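Local coordinates for Serine/threonine-protein kinase Tel1 (PDB 6SKY), which is a PI3-kinase-related serine/threonine protein kinase that probably senses DNA damage and activates checkpoint signalling, phosphorylating substrates at Ser/Thr-Gln motifs, at residues V2796-L2800 with L2923-T2928. Numbering follows the deposited sequence.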
loop_
_atom_site.group_PDB
_atom_site.type_symbol
_atom_site.label_atom_id
_atom_site.label_comp_id
_atom_site.label_asym_id
_atom_site.label_seq_id
_atom_site.Cartn_x
_atom_site.Cartn_y
_atom_site.Cartn_z
ATOM N N VAL A 2796 27.973 8.519 -15.752
ATOM C CA VAL A 2796 27.132 9.132 -14.729
ATOM C C VAL A 2796 25.714 9.207 -15.274
ATOM O O VAL A 2796 25.533 9.361 -16.486
ATOM C CB VAL A 2796 27.643 10.523 -14.331
ATOM C CG1 VAL A 2796 28.880 10.410 -13.491
ATOM C CG2 VAL A 2796 27.917 11.346 -15.563
ATOM N N PRO A 2797 24.685 9.104 -14.435
ATOM C CA PRO A 2797 23.319 9.175 -14.960
ATOM C C PRO A 2797 22.917 10.566 -15.410
ATOM O O PRO A 2797 22.102 10.695 -16.328
ATOM C CB PRO A 2797 22.474 8.691 -13.780
ATOM C CG PRO A 2797 23.293 8.952 -12.607
ATOM C CD PRO A 2797 24.704 8.781 -13.006
ATOM N N PHE A 2798 23.460 11.604 -14.791
ATOM C CA PHE A 2798 23.167 12.983 -15.142
ATOM C C PHE A 2798 24.250 13.853 -14.529
ATOM O O PHE A 2798 25.110 13.371 -13.796
ATOM C CB PHE A 2798 21.769 13.399 -14.676
ATOM C CG PHE A 2798 21.398 12.903 -13.308
ATOM C CD1 PHE A 2798 20.588 11.801 -13.157
ATOM C CD2 PHE A 2798 21.835 13.551 -12.178
ATOM C CE1 PHE A 2798 20.243 11.359 -11.915
ATOM C CE2 PHE A 2798 21.489 13.104 -10.944
ATOM C CZ PHE A 2798 20.693 12.012 -10.813
ATOM N N ARG A 2799 24.203 15.142 -14.839
ATOM C CA ARG A 2799 25.198 16.090 -14.349
ATOM C C ARG A 2799 24.766 16.631 -12.994
ATOM O O ARG A 2799 23.751 17.318 -12.888
ATOM C CB ARG A 2799 25.405 17.227 -15.339
ATOM C CG ARG A 2799 26.502 18.149 -14.920
ATOM C CD ARG A 2799 26.783 19.203 -15.937
ATOM N NE ARG A 2799 27.997 19.918 -15.596
ATOM C CZ ARG A 2799 29.176 19.676 -16.139
ATOM N NH1 ARG A 2799 30.231 20.358 -15.761
ATOM N NH2 ARG A 2799 29.292 18.759 -17.065
ATOM N N LEU A 2800 25.524 16.298 -11.958
ATOM C CA LEU A 2800 25.272 16.755 -10.599
ATOM C C LEU A 2800 26.586 17.128 -9.932
ATOM O O LEU A 2800 26.909 16.660 -8.843
ATOM C CB LEU A 2800 24.532 15.695 -9.793
ATOM C CG LEU A 2800 23.679 16.128 -8.612
ATOM C CD1 LEU A 2800 22.599 17.053 -9.069
ATOM C CD2 LEU A 2800 23.077 14.917 -7.966
ATOM N N LEU A 2923 20.782 6.735 -7.628
ATOM C CA LEU A 2923 21.143 7.640 -8.713
ATOM C C LEU A 2923 21.942 8.829 -8.207
ATOM O O LEU A 2923 22.941 9.216 -8.814
ATOM C CB LEU A 2923 19.892 8.118 -9.435
ATOM C CG LEU A 2923 19.173 7.100 -10.298
ATOM C CD1 LEU A 2923 17.922 7.706 -10.834
ATOM C CD2 LEU A 2923 20.076 6.668 -11.399
ATOM N N ILE A 2924 21.507 9.439 -7.105
ATOM C CA ILE A 2924 22.233 10.585 -6.576
ATOM C C ILE A 2924 23.556 10.153 -5.971
ATOM O O ILE A 2924 24.503 10.937 -5.917
ATOM C CB ILE A 2924 21.361 11.351 -5.565
ATOM C CG1 ILE A 2924 20.088 11.843 -6.230
ATOM C CG2 ILE A 2924 22.084 12.536 -5.016
ATOM C CD1 ILE A 2924 19.271 12.738 -5.377
ATOM N N ASN A 2925 23.669 8.905 -5.523
ATOM C CA ASN A 2925 24.964 8.426 -5.055
ATOM C C ASN A 2925 25.944 8.281 -6.202
ATOM O O ASN A 2925 27.107 8.667 -6.078
ATOM C CB ASN A 2925 24.818 7.092 -4.335
ATOM C CG ASN A 2925 24.426 7.245 -2.896
ATOM O OD1 ASN A 2925 23.680 6.434 -2.364
ATOM N ND2 ASN A 2925 24.926 8.283 -2.252
ATOM N N GLN A 2926 25.508 7.705 -7.317
ATOM C CA GLN A 2926 26.449 7.496 -8.406
ATOM C C GLN A 2926 26.647 8.726 -9.272
ATOM O O GLN A 2926 27.599 8.761 -10.050
ATOM C CB GLN A 2926 26.024 6.309 -9.270
ATOM C CG GLN A 2926 24.681 6.432 -9.905
ATOM C CD GLN A 2926 24.330 5.223 -10.740
ATOM O OE1 GLN A 2926 24.604 5.182 -11.937
ATOM N NE2 GLN A 2926 23.715 4.231 -10.115
ATOM N N ALA A 2927 25.807 9.746 -9.138
ATOM C CA ALA A 2927 26.011 10.974 -9.887
ATOM C C ALA A 2927 26.986 11.925 -9.217
ATOM O O ALA A 2927 27.582 12.752 -9.905
ATOM C CB ALA A 2927 24.684 11.687 -10.103
ATOM N N THR A 2928 27.152 11.837 -7.899
ATOM C CA THR A 2928 28.034 12.720 -7.150
ATOM C C THR A 2928 29.278 12.013 -6.640
ATOM O O THR A 2928 30.036 12.603 -5.870
ATOM C CB THR A 2928 27.289 13.346 -5.972
ATOM O OG1 THR A 2928 26.611 12.331 -5.238
ATOM C CG2 THR A 2928 26.278 14.350 -6.444
#
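With chi1 at 41°, Phe-2798 places CG between its backbone N and carbonyl carbon, and the ring carried on it comes up to Ala-2927, while Leu-2800, its CG anti to the backbone N (chi1 -155°), reaches Thr-2928. Phe-2798 CE2 lies 3.6 Å from Ala-2927 CB, the methyl approaching the ring obliquely. The same methyl is met by Pro-2797 CG and by Leu-2800 CB, so three residues of 2796-2800 close around one small side chain. Pro-2797 sets its CG 3.9 Å above one face of the Phe-2798 ring, offset toward the rim, and its CB rests 3.9 Å from Leu-2923 CD2. The aliphatic CG of Gln-2926 packs against the proline ring at CG and CD. Leu-2800 CD2 approaches Thr-2928 CG2 at 3.6 Å and Ile-2924 CG2 at 3.9 Å. Thr-2928 turns its polar branch back toward helix 2916-2927: OG1 donates to Ile-2924 O at 2.6 Å, nearly in line with the carbonyl (C=O...OG1 166°), leaving CG2 to face the leucine. Met-2751 of helix 2732-2755 touches both Phe-2798 and Leu-2923, and Phe-2817 of helix 2816-2828 touches both Leu-2800 and Ile-2924. The contact thus seats the end of FATC helix 2916-2927 on a kinase-domain loop. No hydrogen bond crosses between the segments, so their direct contact rests mainly on apolar packing and on the fit of the side chains.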